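Local coordinates for protein poly-beta-hydroxybuterate polymerase (Cupriavidus necator, PDB 5T6O) that probably acts as an acyltransferase, being the catalytic domain of a class I synthase that makes polyhydroxybutyrate by non-template polymerisation, at residues 8-13 and 52-57; 19-24 and 76-81; 24-29 and 378-383; 47-52 and 383-388; 189-194 and 228-233. The protein carries 1 engineered substitution. All blocks are in the same frame, centred on the assembly; numbering follows the deposited sequence.

Contact 1 of 5, residues 8-13 and 52-57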
# COMPACT_ATOMS: atom_id res chain seq x y z
N ASN A 8 -3.67 41.43 -3.07
CA ASN A 8 -4.81 40.58 -2.75
C ASN A 8 -4.40 39.25 -2.11
O ASN A 8 -5.28 38.42 -1.83
CB ASN A 8 -5.67 40.32 -4.00
CG ASN A 8 -4.85 39.83 -5.18
OD1 ASN A 8 -3.80 39.22 -5.02
ND2 ASN A 8 -5.34 40.10 -6.39
N VAL A 9 -3.12 39.02 -1.88
CA VAL A 9 -2.68 37.95 -1.00
C VAL A 9 -1.62 38.53 -0.08
O VAL A 9 -0.95 39.51 -0.43
CB VAL A 9 -2.14 36.71 -1.77
CG1 VAL A 9 -3.20 36.16 -2.72
CG2 VAL A 9 -0.86 37.01 -2.50
N ALA A 10 -1.52 37.95 1.11
CA ALA A 10 -0.59 38.41 2.14
C ALA A 10 -0.84 39.88 2.51
O ALA A 10 0.07 40.71 2.50
CB ALA A 10 0.86 38.20 1.70
N VAL A 11 -2.09 40.19 2.85
CA VAL A 11 -2.49 41.58 3.08
C VAL A 11 -2.82 41.86 4.54
O VAL A 11 -3.30 42.95 4.86
CB VAL A 11 -3.67 41.99 2.17
CG1 VAL A 11 -3.24 41.94 0.71
CG2 VAL A 11 -4.89 41.10 2.43
N THR A 12 -2.55 40.93 5.46
CA THR A 12 -2.83 41.26 6.86
C THR A 12 -1.91 42.40 7.30
O THR A 12 -0.72 42.41 6.97
CB THR A 12 -2.67 40.03 7.75
OG1 THR A 12 -3.59 39.03 7.31
CG2 THR A 12 -2.97 40.38 9.24
N GLU A 13 -2.48 43.38 8.00
CA GLU A 13 -1.75 44.62 8.27
C GLU A 13 -0.62 44.39 9.27
O GLU A 13 -0.83 43.77 10.32
CB GLU A 13 -2.70 45.71 8.78
CG GLU A 13 -2.03 47.07 9.00
CD GLU A 13 -3.02 48.22 9.18
OE1 GLU A 13 -4.24 47.98 9.15
OE2 GLU A 13 -2.56 49.37 9.38
N ILE A 52 1.54 31.27 2.31
CA ILE A 52 0.56 30.20 2.47
C ILE A 52 -0.13 30.33 3.82
O ILE A 52 -1.30 29.94 3.97
CB ILE A 52 1.23 28.80 2.30
CG1 ILE A 52 0.17 27.69 2.24
CG2 ILE A 52 2.21 28.52 3.45
CD1 ILE A 52 -0.87 27.89 1.16
N LEU A 53 0.54 30.93 4.81
CA LEU A 53 -0.03 31.15 6.13
C LEU A 53 -0.81 32.45 6.24
O LEU A 53 -1.42 32.69 7.28
CB LEU A 53 1.08 31.15 7.19
CG LEU A 53 1.88 29.85 7.27
CD1 LEU A 53 2.93 29.96 8.35
CD2 LEU A 53 0.93 28.68 7.55
N ASP A 54 -0.77 33.30 5.22
CA ASP A 54 -1.54 34.56 5.20
C ASP A 54 -2.06 34.76 3.78
O ASP A 54 -1.79 35.76 3.13
CB ASP A 54 -0.68 35.74 5.66
CG ASP A 54 -1.46 37.06 5.67
OD1 ASP A 54 -2.68 37.03 5.90
OD2 ASP A 54 -0.85 38.13 5.43
N LEU A 55 -2.78 33.76 3.27
CA LEU A 55 -3.04 33.69 1.83
C LEU A 55 -4.02 34.77 1.40
O LEU A 55 -3.61 35.86 1.01
CB LEU A 55 -3.52 32.28 1.46
CG LEU A 55 -3.56 31.95 -0.04
CD1 LEU A 55 -2.22 32.27 -0.73
CD2 LEU A 55 -3.92 30.48 -0.25
N GLN A 56 -5.31 34.51 1.47
CA GLN A 56 -6.26 35.59 1.33
C GLN A 56 -6.92 35.87 2.67
O GLN A 56 -6.79 35.06 3.60
CB GLN A 56 -7.31 35.24 0.26
CG GLN A 56 -6.69 34.98 -1.11
CD GLN A 56 -7.71 34.72 -2.18
OE1 GLN A 56 -7.76 33.65 -2.76
NE2 GLN A 56 -8.55 35.72 -2.45
N PRO A 57 -7.58 37.01 2.85
CA PRO A 57 -8.11 37.34 4.18
C PRO A 57 -9.00 36.26 4.78
O PRO A 57 -8.87 35.95 5.97
CB PRO A 57 -8.88 38.64 3.92
CG PRO A 57 -8.07 39.31 2.86
CD PRO A 57 -7.62 38.19 1.95
O HOH W 1 -4.07 38.08 3.58

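Contact 2 of 5, residues 19-24 and 76-81. With SO4 (sulfate ion), chain C.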
# COMPACT_ATOMS: atom_id res chain seq x y z
N GLU A 19 15.42 43.14 9.95
CA GLU A 19 15.81 42.41 8.75
C GLU A 19 17.31 42.18 8.77
O GLU A 19 18.09 43.03 9.25
CB GLU A 19 15.39 43.16 7.47
CG GLU A 19 16.14 44.45 7.22
CD GLU A 19 15.51 45.30 6.10
OE1 GLU A 19 14.32 45.10 5.78
OE2 GLU A 19 16.21 46.19 5.57
N ASN A 20 17.73 41.04 8.23
CA ASN A 20 19.14 40.82 7.94
C ASN A 20 19.22 40.12 6.59
O ASN A 20 18.26 40.12 5.81
CB ASN A 20 19.84 40.05 9.09
CG ASN A 20 19.36 38.61 9.25
OD1 ASN A 20 18.61 38.07 8.44
ND2 ASN A 20 19.82 37.97 10.33
N GLU A 21 20.37 39.52 6.29
CA GLU A 21 20.55 38.93 4.97
C GLU A 21 19.61 37.76 4.74
O GLU A 21 19.28 37.45 3.59
CB GLU A 21 22.00 38.48 4.78
CG GLU A 21 22.99 39.64 4.66
CD GLU A 21 22.63 40.60 3.53
OE1 GLU A 21 22.32 40.12 2.42
OE2 GLU A 21 22.66 41.83 3.76
N TYR A 22 19.14 37.13 5.81
CA TYR A 22 18.40 35.87 5.71
C TYR A 22 16.90 36.05 5.77
O TYR A 22 16.17 35.20 5.23
CB TYR A 22 18.83 34.92 6.84
CG TYR A 22 20.27 34.51 6.74
CD1 TYR A 22 21.29 35.30 7.27
CD2 TYR A 22 20.63 33.32 6.09
CE1 TYR A 22 22.62 34.93 7.16
CE2 TYR A 22 21.97 32.94 5.98
CZ TYR A 22 22.95 33.74 6.52
OH TYR A 22 24.27 33.35 6.42
N PHE A 23 16.39 37.09 6.42
CA PHE A 23 14.95 37.18 6.61
C PHE A 23 14.55 38.57 7.07
O PHE A 23 15.39 39.39 7.47
CB PHE A 23 14.45 36.14 7.62
CG PHE A 23 14.72 36.51 9.05
CD1 PHE A 23 16.01 36.49 9.56
CD2 PHE A 23 13.67 36.86 9.90
CE1 PHE A 23 16.24 36.84 10.89
CE2 PHE A 23 13.90 37.20 11.22
CZ PHE A 23 15.18 37.19 11.71
N GLN A 24 13.24 38.83 6.98
CA GLN A 24 12.59 39.97 7.62
C GLN A 24 11.65 39.45 8.70
O GLN A 24 10.92 38.48 8.49
CB GLN A 24 11.80 40.80 6.62
CG GLN A 24 12.66 41.56 5.63
CD GLN A 24 11.84 42.39 4.68
OE1 GLN A 24 10.90 41.89 4.05
NE2 GLN A 24 12.18 43.68 4.59
N SER A 76 9.77 36.07 7.39
CA SER A 76 9.65 36.14 5.94
C SER A 76 11.05 35.96 5.35
O SER A 76 11.89 36.86 5.45
CB SER A 76 9.03 37.46 5.49
OG SER A 76 9.01 37.55 4.08
N TRP A 77 11.29 34.80 4.73
CA TRP A 77 12.64 34.45 4.31
C TRP A 77 13.09 35.27 3.11
O TRP A 77 12.30 35.55 2.20
CB TRP A 77 12.70 32.97 3.93
CG TRP A 77 12.39 32.03 5.05
CD1 TRP A 77 11.18 31.46 5.35
CD2 TRP A 77 13.32 31.53 6.00
NE1 TRP A 77 11.31 30.63 6.44
CE2 TRP A 77 12.61 30.65 6.85
CE3 TRP A 77 14.68 31.73 6.20
CZ2 TRP A 77 13.24 29.98 7.91
CZ3 TRP A 77 15.30 31.05 7.25
CH2 TRP A 77 14.58 30.20 8.09
N ARG A 78 14.37 35.62 3.11
CA ARG A 78 14.99 36.12 1.90
C ARG A 78 14.88 35.07 0.80
O ARG A 78 14.94 33.87 1.06
CB ARG A 78 16.46 36.44 2.17
CG ARG A 78 17.25 36.96 0.98
CD ARG A 78 17.34 38.45 1.02
NE ARG A 78 18.20 38.95 -0.05
CZ ARG A 78 19.52 39.09 0.04
NH1 ARG A 78 20.15 38.75 1.16
NH2 ARG A 78 20.21 39.56 -0.99
N ASN A 79 14.68 35.52 -0.44
CA ASN A 79 14.79 34.61 -1.58
C ASN A 79 16.23 34.71 -2.06
O ASN A 79 16.59 35.70 -2.70
CB ASN A 79 13.79 34.99 -2.68
CG ASN A 79 13.48 33.82 -3.60
OD1 ASN A 79 14.11 32.78 -3.50
ND2 ASN A 79 12.50 34.00 -4.49
N PRO A 80 17.10 33.74 -1.74
CA PRO A 80 18.54 33.97 -1.88
C PRO A 80 18.97 34.22 -3.32
O PRO A 80 18.44 33.64 -4.26
CB PRO A 80 19.16 32.68 -1.33
CG PRO A 80 18.08 31.70 -1.30
CD PRO A 80 16.80 32.44 -1.12
N ASP A 81 19.94 35.12 -3.46
CA ASP A 81 20.60 35.43 -4.71
C ASP A 81 22.02 34.87 -4.68
O ASP A 81 22.38 34.12 -3.77
CB ASP A 81 20.61 36.95 -4.95
CG ASP A 81 21.31 37.72 -3.84
OD1 ASP A 81 22.06 37.12 -3.04
OD2 ASP A 81 21.11 38.95 -3.77
S SO4 C . 22.38 40.33 12.31
O1 SO4 C . 23.49 40.33 13.25
O2 SO4 C . 21.59 39.09 12.47
O3 SO4 C . 22.87 40.44 10.95
O4 SO4 C . 21.54 41.49 12.59
O HOH W 2 8.96 40.10 3.10

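Contact 3 of 5, residues 24-29 and 378-383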
# COMPACT_ATOMS: atom_id res chain seq x y z
N GLN A 24 13.24 38.83 6.98
CA GLN A 24 12.59 39.97 7.62
C GLN A 24 11.65 39.45 8.70
O GLN A 24 10.92 38.48 8.49
CB GLN A 24 11.80 40.80 6.62
CG GLN A 24 12.66 41.56 5.63
CD GLN A 24 11.84 42.39 4.68
OE1 GLN A 24 10.90 41.89 4.05
NE2 GLN A 24 12.18 43.68 4.59
N LEU A 25 11.65 40.10 9.86
CA LEU A 25 10.69 39.77 10.91
C LEU A 25 9.47 40.67 10.75
O LEU A 25 9.59 41.89 10.81
CB LEU A 25 11.28 39.94 12.30
CG LEU A 25 10.37 39.38 13.41
CD1 LEU A 25 10.27 37.86 13.30
CD2 LEU A 25 10.90 39.79 14.78
N LEU A 26 8.30 40.06 10.50
CA LEU A 26 7.06 40.82 10.47
C LEU A 26 6.40 40.79 11.84
O LEU A 26 6.48 39.79 12.56
CB LEU A 26 6.08 40.26 9.44
CG LEU A 26 6.59 40.01 8.02
CD1 LEU A 26 5.43 39.65 7.07
CD2 LEU A 26 7.36 41.18 7.49
N GLN A 27 5.73 41.89 12.19
CA GLN A 27 4.87 41.96 13.37
C GLN A 27 3.53 42.51 12.90
O GLN A 27 3.50 43.55 12.23
CB GLN A 27 5.44 42.86 14.48
CG GLN A 27 4.52 42.93 15.71
CD GLN A 27 5.06 43.84 16.81
OE1 GLN A 27 4.38 44.12 17.81
NE2 GLN A 27 6.29 44.31 16.63
N TYR A 28 2.44 41.83 13.23
CA TYR A 28 1.15 42.25 12.72
C TYR A 28 0.45 43.23 13.66
O TYR A 28 0.62 43.18 14.88
CB TYR A 28 0.27 41.02 12.45
CG TYR A 28 0.84 40.25 11.28
CD1 TYR A 28 0.58 40.64 9.97
CD2 TYR A 28 1.70 39.17 11.49
CE1 TYR A 28 1.11 39.95 8.89
CE2 TYR A 28 2.27 38.49 10.41
CZ TYR A 28 1.96 38.88 9.12
OH TYR A 28 2.49 38.19 8.06
N LYS A 29 -0.33 44.14 13.06
CA LYS A 29 -1.09 45.11 13.82
C LYS A 29 -2.17 44.41 14.65
O LYS A 29 -2.86 43.52 14.13
CB LYS A 29 -1.76 46.13 12.89
CG LYS A 29 -2.47 47.28 13.60
CD LYS A 29 -3.16 48.20 12.59
CE LYS A 29 -4.14 49.16 13.26
N GLU A 378 9.28 49.09 7.20
CA GLU A 378 8.41 49.22 6.04
C GLU A 378 7.17 48.36 6.30
O GLU A 378 7.19 47.51 7.20
CB GLU A 378 9.13 48.76 4.75
CG GLU A 378 9.40 47.25 4.76
CD GLU A 378 10.31 46.78 3.63
OE1 GLU A 378 10.95 47.63 2.98
OE2 GLU A 378 10.40 45.56 3.40
N PRO A 379 6.08 48.57 5.56
CA PRO A 379 4.86 47.79 5.84
C PRO A 379 5.00 46.32 5.46
O PRO A 379 5.72 45.95 4.53
CB PRO A 379 3.79 48.46 4.96
CG PRO A 379 4.37 49.82 4.59
CD PRO A 379 5.86 49.55 4.49
N ALA A 380 4.28 45.47 6.19
CA ALA A 380 4.07 44.09 5.74
C ALA A 380 3.34 44.17 4.40
O ALA A 380 2.55 45.09 4.18
CB ALA A 380 3.27 43.31 6.76
N PRO A 381 3.58 43.20 3.51
CA PRO A 381 4.31 41.95 3.69
C PRO A 381 5.84 42.07 3.58
O PRO A 381 6.52 41.06 3.72
CB PRO A 381 3.75 41.06 2.57
CG PRO A 381 3.37 42.04 1.49
CD PRO A 381 2.85 43.24 2.22
N GLY A 382 6.35 43.28 3.34
CA GLY A 382 7.78 43.47 3.20
C GLY A 382 8.27 43.19 1.79
O GLY A 382 7.61 42.55 0.98
N ARG A 383 9.48 43.68 1.50
CA ARG A 383 10.00 43.53 0.14
C ARG A 383 10.67 42.18 -0.11
O ARG A 383 10.76 41.77 -1.27
CB ARG A 383 10.98 44.68 -0.18
CG ARG A 383 12.32 44.61 0.51
CD ARG A 383 13.08 45.94 0.41
NE ARG A 383 14.42 45.84 0.99
CZ ARG A 383 14.69 45.94 2.29
NH1 ARG A 383 13.71 46.17 3.17
NH2 ARG A 383 15.94 45.81 2.71
O HOH W 2 8.96 40.10 3.10

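Contact 4 of 5, residues 47-52 and 383-388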
# COMPACT_ATOMS: atom_id res chain seq x y z
N ILE A 47 10.93 26.75 1.59
CA ILE A 47 10.53 26.15 0.32
C ILE A 47 9.17 26.73 -0.03
O ILE A 47 8.20 26.51 0.70
CB ILE A 47 10.50 24.61 0.44
CG1 ILE A 47 11.93 24.10 0.71
CG2 ILE A 47 9.86 23.96 -0.78
CD1 ILE A 47 12.01 22.65 1.18
N ASN A 48 9.08 27.47 -1.14
CA ASN A 48 8.05 28.49 -1.36
C ASN A 48 8.07 29.54 -0.24
O ASN A 48 8.96 29.52 0.62
CB ASN A 48 6.65 27.89 -1.51
CG ASN A 48 6.47 27.18 -2.85
OD1 ASN A 48 6.78 27.73 -3.91
ND2 ASN A 48 5.98 25.97 -2.79
N LYS A 49 7.12 30.46 -0.25
CA LYS A 49 7.17 31.61 0.64
C LYS A 49 6.13 31.52 1.75
O LYS A 49 5.23 30.67 1.74
CB LYS A 49 6.98 32.90 -0.16
CG LYS A 49 8.14 33.12 -1.14
CD LYS A 49 7.82 34.19 -2.16
CE LYS A 49 8.99 34.37 -3.13
NZ LYS A 49 8.70 35.50 -4.06
N TYR A 50 6.25 32.44 2.71
CA TYR A 50 5.50 32.31 3.96
C TYR A 50 4.00 32.43 3.78
O TYR A 50 3.24 31.93 4.63
CB TYR A 50 5.96 33.36 4.98
CG TYR A 50 5.37 34.75 4.78
CD1 TYR A 50 4.11 35.08 5.28
CD2 TYR A 50 6.10 35.73 4.12
CE1 TYR A 50 3.58 36.34 5.10
CE2 TYR A 50 5.58 37.00 3.95
CZ TYR A 50 4.32 37.29 4.44
OH TYR A 50 3.82 38.56 4.27
N TYR A 51 3.54 33.11 2.73
CA TYR A 51 2.17 33.61 2.72
C TYR A 51 1.13 32.53 2.45
O TYR A 51 -0.06 32.85 2.42
CB TYR A 51 2.04 34.76 1.71
CG TYR A 51 2.32 34.40 0.26
CD1 TYR A 51 1.31 33.88 -0.55
CD2 TYR A 51 3.56 34.67 -0.31
CE1 TYR A 51 1.54 33.58 -1.87
CE2 TYR A 51 3.80 34.37 -1.66
CZ TYR A 51 2.79 33.83 -2.42
OH TYR A 51 3.01 33.53 -3.74
N ILE A 52 1.54 31.27 2.31
CA ILE A 52 0.56 30.20 2.47
C ILE A 52 -0.13 30.33 3.82
O ILE A 52 -1.30 29.94 3.97
CB ILE A 52 1.23 28.80 2.30
CG1 ILE A 52 0.17 27.69 2.24
CG2 ILE A 52 2.21 28.52 3.45
CD1 ILE A 52 -0.87 27.89 1.16
N ARG A 383 9.48 43.68 1.50
CA ARG A 383 10.00 43.53 0.14
C ARG A 383 10.67 42.18 -0.11
O ARG A 383 10.76 41.77 -1.27
CB ARG A 383 10.98 44.68 -0.18
CG ARG A 383 12.32 44.61 0.51
CD ARG A 383 13.08 45.94 0.41
NE ARG A 383 14.42 45.84 0.99
CZ ARG A 383 14.69 45.94 2.29
NH1 ARG A 383 13.71 46.17 3.17
NH2 ARG A 383 15.94 45.81 2.71
N TYR A 384 11.13 41.47 0.93
CA TYR A 384 11.78 40.17 0.67
C TYR A 384 10.82 39.21 -0.03
O TYR A 384 11.21 38.53 -0.99
CB TYR A 384 12.30 39.51 1.94
CG TYR A 384 13.56 40.11 2.54
CD1 TYR A 384 13.95 41.42 2.24
CD2 TYR A 384 14.35 39.38 3.43
CE1 TYR A 384 15.09 41.98 2.81
CE2 TYR A 384 15.51 39.93 4.00
CZ TYR A 384 15.85 41.23 3.68
OH TYR A 384 16.98 41.80 4.24
N VAL A 385 9.57 39.15 0.42
CA VAL A 385 8.65 38.15 -0.12
C VAL A 385 8.30 38.45 -1.58
O VAL A 385 7.84 37.56 -2.30
CB VAL A 385 7.38 38.06 0.76
CG1 VAL A 385 6.55 39.33 0.62
CG2 VAL A 385 6.55 36.79 0.39
N LYS A 386 8.52 39.69 -2.04
CA LYS A 386 8.22 40.05 -3.42
C LYS A 386 9.34 39.69 -4.39
O LYS A 386 9.14 39.78 -5.61
CB LYS A 386 7.92 41.55 -3.53
CG LYS A 386 6.73 41.98 -2.67
CD LYS A 386 6.52 43.50 -2.67
CE LYS A 386 5.37 43.86 -1.73
NZ LYS A 386 5.06 45.30 -1.69
N ALA A 387 10.50 39.28 -3.89
CA ALA A 387 11.64 39.01 -4.76
C ALA A 387 11.45 37.68 -5.47
O ALA A 387 11.14 36.66 -4.84
CB ALA A 387 12.94 39.00 -3.95
N LYS A 388 11.63 37.69 -6.79
CA LYS A 388 11.53 36.47 -7.58
C LYS A 388 12.81 35.65 -7.48
O LYS A 388 13.88 36.17 -7.13
CB LYS A 388 11.25 36.82 -9.05
CG LYS A 388 12.47 37.34 -9.78

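Contact 5 of 5, residues 189-194 and 228-233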
# COMPACT_ATOMS: atom_id res chain seq x y z
N GLU A 189 19.22 26.51 -6.10
CA GLU A 189 18.37 25.52 -6.74
C GLU A 189 16.92 25.90 -6.51
O GLU A 189 16.51 26.15 -5.37
CB GLU A 189 18.64 24.11 -6.21
CG GLU A 189 19.91 23.52 -6.78
CD GLU A 189 19.84 23.37 -8.30
OE1 GLU A 189 18.72 23.33 -8.88
OE2 GLU A 189 20.92 23.28 -8.92
N LEU A 190 16.16 25.99 -7.60
CA LEU A 190 14.73 26.27 -7.50
C LEU A 190 14.05 25.20 -6.67
O LEU A 190 14.33 24.01 -6.80
CB LEU A 190 14.11 26.30 -8.89
CG LEU A 190 14.39 27.52 -9.75
CD1 LEU A 190 13.92 27.26 -11.17
CD2 LEU A 190 13.70 28.74 -9.14
N ALA A 191 13.10 25.64 -5.83
CA ALA A 191 12.34 24.71 -4.99
C ALA A 191 10.89 25.13 -4.93
O ALA A 191 10.57 26.32 -4.90
CB ALA A 191 12.89 24.64 -3.56
N ASN A 192 10.00 24.14 -4.90
CA ASN A 192 8.61 24.39 -4.56
C ASN A 192 8.12 23.22 -3.72
O ASN A 192 8.82 22.23 -3.53
CB ASN A 192 7.76 24.62 -5.81
CG ASN A 192 7.82 23.45 -6.76
OD1 ASN A 192 7.80 22.31 -6.35
ND2 ASN A 192 7.91 23.75 -8.04
N THR A 193 6.89 23.35 -3.22
CA THR A 193 6.40 22.40 -2.23
C THR A 193 5.88 21.13 -2.88
O THR A 193 6.28 20.02 -2.50
CB THR A 193 5.30 23.06 -1.39
OG1 THR A 193 5.84 24.18 -0.69
CG2 THR A 193 4.73 22.06 -0.38
N PHE A 194 4.97 21.27 -3.85
CA PHE A 194 4.32 20.08 -4.38
C PHE A 194 5.24 19.26 -5.27
O PHE A 194 5.00 18.06 -5.43
CB PHE A 194 3.03 20.47 -5.10
CG PHE A 194 1.90 20.70 -4.15
CD1 PHE A 194 1.78 21.90 -3.46
CD2 PHE A 194 1.00 19.68 -3.86
CE1 PHE A 194 0.75 22.09 -2.55
CE2 PHE A 194 -0.03 19.87 -2.95
CZ PHE A 194 -0.15 21.07 -2.29
N ASP A 228 5.26 30.36 -7.11
CA ASP A 228 6.10 31.46 -6.65
C ASP A 228 7.32 30.83 -5.96
O ASP A 228 7.41 30.72 -4.74
CB ASP A 228 5.28 32.37 -5.73
CG ASP A 228 5.95 33.69 -5.42
OD1 ASP A 228 7.10 33.92 -5.86
OD2 ASP A 228 5.31 34.52 -4.72
N ALA A 229 8.26 30.37 -6.78
CA ALA A 229 9.29 29.46 -6.28
C ALA A 229 10.38 30.20 -5.52
O ALA A 229 10.59 31.40 -5.68
CB ALA A 229 9.91 28.68 -7.44
N THR A 230 11.09 29.46 -4.66
CA THR A 230 12.19 30.03 -3.91
C THR A 230 13.47 29.28 -4.25
O THR A 230 13.43 28.12 -4.66
CB THR A 230 11.94 29.98 -2.41
OG1 THR A 230 11.69 28.63 -2.00
CG2 THR A 230 10.72 30.86 -2.07
N ASN A 231 14.60 29.97 -4.11
CA ASN A 231 15.90 29.34 -4.29
C ASN A 231 16.39 28.75 -2.98
O ASN A 231 16.23 29.35 -1.92
CB ASN A 231 16.94 30.34 -4.78
CG ASN A 231 16.72 30.73 -6.23
OD1 ASN A 231 16.39 29.88 -7.06
ND2 ASN A 231 16.88 32.02 -6.52
N LEU A 232 17.02 27.58 -3.07
CA LEU A 232 17.70 27.00 -1.92
C LEU A 232 19.20 27.08 -2.16
O LEU A 232 19.66 26.68 -3.23
CB LEU A 232 17.30 25.54 -1.71
CG LEU A 232 15.83 25.21 -1.45
CD1 LEU A 232 15.66 23.71 -1.22
CD2 LEU A 232 15.30 26.02 -0.24
N PRO A 233 19.98 27.57 -1.20
CA PRO A 233 21.44 27.54 -1.36
C PRO A 233 21.93 26.10 -1.43
O PRO A 233 21.38 25.21 -0.78
CB PRO A 233 21.96 28.25 -0.11
CG PRO A 233 20.72 29.03 0.41
CD PRO A 233 19.58 28.14 0.09

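Contact 1 of 5, residues 8-13 and 52-57
Thr12 and Asp54 meet through two hydrogen bonds. Thr12 N donates to the syn lone pair of Asp54 OD2 at 3.3 Å. Thr12 OG1 donates to Asp54 OD1 at 2.6 Å, 34° out of the carboxylate plane. The carboxylate is thus gripped at both oxygens by one residue. Asp54 CG stands anti to its own backbone N (chi1 -179°), which carries CG toward Thr12. A water donates to Asp54 OD1 and accepts from Val11 N. Next to this, Ala10 N bonds Leu55 O at 3.0 Å and makes a second, weak bond to Asp54 O. Val9 CA approaches the same Leu55 O in a CA-H...O contact. On the apolar side, Val11 CG2 rests 3.7 Å from Pro57 CG. Further out, Ser60 OG hydrogen-bonds Asp54 OD1, and Ser59 OG bonds Gln56 N. The contact joins the loop before strand 14-19 to the loop before helix 61-67. Helix 220-227 packs on Val9 through Phe224, and Arg63 of helix 61-67 packs on Thr12.

Contact 2 of 5, residues 19-24 and 76-81
Phe23 and Trp77 form an antiparallel non-hydrogen-bonded pair, and Gln24 with Ser76 the hydrogen-bonded pair beside it. Gln24 N bonds Ser76 O at 2.8 Å, and Ser76 N bonds Gln24 O at 2.9 Å. Beyond the strand, Arg78 N donates to Tyr22 O at 2.8 Å. Phe23 and Trp77 lie on one face of the sheet, where both meet Ala96 of helix 89-108. Gln24 and Ser76 lie on the other, and water 2 joins Gln24 OE1 to Ser76 OG. Asn20 sits in the beta hairpin of strands 14-19 and 23-28, with strand 72-77 next in the central sheet. Asn20 OD1 takes Tyr22 N and Phe23 N in an Asx motif, while its ND2 donates to a sulfate ion, probably from crystallisation. Arg78 lies alongside Glu21, pointing the same way, its CG anti to the backbone N (chi1 179°) and beside Glu21 O. Its NH1 donates to Glu21 O at 2.9 Å, in the guanidinium plane. The same NH1 forms a salt bridge with Glu21 OE1 at 2.9 Å, the carboxylate and guanidinium planes 79° apart. Arg78 NH2 bridges to Asp81 OD2 at 3.0 Å. Glu21, Arg78 and Asp81 make a salt-bridge network. The two acids probably stabilise the arginine's charge as it ties the turn to strand 72-77.

Contact 3 of 5, residues 24-29 and 378-383
Gln24 reaches Glu378 with its amide nitrogen. Its NE2 donates to Glu378 OE2 at 2.8 Å, from above the carboxylate plane, with amide and carboxylate planes 89° apart. Arg383 N meets the same oxygen from the opposite face, at 2.8 Å. Arg383 NH1 forms a salt bridge to Glu378 OE1 at 3.1 Å and another to Glu19 OE1. Gln24 OE1 sits 3.6 Å from Gly382 CA, and Tyr384 N donates to it. Water 2 also donates to Pro381 O at 2.7 Å. Two residues on, Leu26 points at the turn. Its CD1 packs 4.3 Å from Ala380 CB and 3.8 Å from Pro381 O. The peptide before Pro381 is cis, and the weak bond from Gly382 N to Pro379 O closes a type VI turn. The turn follows the short, weakly bonded strand 378-379, which lies next to strand 14-19. Strand 378-379 is the outermost within this chain at that side of the mixed central sheet of this alpha/beta hydrolase fold.

Contact 4 of 5, residues 47-52 and 383-388
Lys49 and Val385 bring the backbones closest, with their CA atoms 6.7 Å apart, where a loop entering 3-10 segment 50-52 meets a tail with helical torsions but no regular helix bonding. The Lys49 side chain runs extended beyond CG past Val385. Its NZ donates to Val385 O at 2.8 Å and to Ala387 O at 2.8 Å. In both bonds the nitrogen lies above the carbonyl plane. Val385 CG2 fills the angle between two tyrosines. It stands anti to the backbone N, with CG1 at chi1 69°. It touches Tyr50 CE2 at 3.7 Å. It meets Tyr51 CD2 at 3.7 Å too, at the ring edge and near the ring plane. Tyr51 CB in turn packs over one face of the Tyr50 ring, offset toward its rim. Asp228 serves both the lysine and Tyr51, with OD1 salt-bridged to Lys49 NZ and OD2 bonded to Tyr51 OH, which probably favours the positive charge of the lysine in this buried setting. Around this core, the Tyr51 ring meets Trp225 of helix 220-227 edge-to-face. Tyr50 packs on Leu26 and Tyr28 of strand 23-28 and on Leu74 and Ser76 of strand 72-77.

Contact 5 of 5, residues 189-194 and 228-233
Glu189 pairs with Leu232 in a two-stranded antiparallel sheet, separate from the large central sheet of the alpha/beta hydrolase fold. Strands 189-191 and 230-233 run at 131° to each other. Backbone bonds come in two pairs. Glu189 N donates to Leu232 O at 2.9 Å, and Leu232 N to Glu189 O at 2.8 Å. Ala191 N donates to Thr230 O at 2.8 Å, and Thr230 N returns a longer bond to Ala191 O at 3.2 Å. Leu190 and Asn231 form the non-hydrogen-bonded pair between them. Apolar contacts lie on both faces. On the face of Ala191 and Leu232, Ala191 CB touches Leu232 CG at 3.7 Å. On the face of Leu190 and Asn231, Leu190 CD2 lies 4.2 Å from Ala229 CB. Outside the two segments, Asn79 OD1 accepts from Asn231 N, Thr230 OG1 bonds Cys46 O, and Tyr237 of helix 234-246 packs on Leu232. The Phe194 ring meets that of Phe161 of the second subunit, planes about 15° apart. The Asn231 and Leu190 side chains lie side by side, pointing the same way. Asn231 CG stands anti to the carbonyl carbon (chi1 -72°), on the side of Leu190. Its ND2 donates to Ala389 O and Pro80 O, while Asn231 OD1 sits 3.6 Å from Leu190 CD2.

From the N terminus, contact 1 closes first, joining residues 8-13 to the loop after strand 40-43. Contact 2 starts inside the loop closed by contact 1 and closes at 76-81, so the two cross. Contacts 3 and 4 start at 24-29 and 47-52 and close only near the C terminus. They cross each other and contacts 1 and 2. Contact 5 closes a short loop that follows contacts 1 and 2 in series and is nested inside contacts 3 and 4. Contacts 2 and 3 share Gln24, contacts 3 and 4 share Arg383, and contacts 1 and 4 share Ile52. Together they join the N-terminal strands and the loop after strand 40-43 to the C-terminal tail, and the two-stranded sheet touches contacts 2 and 4.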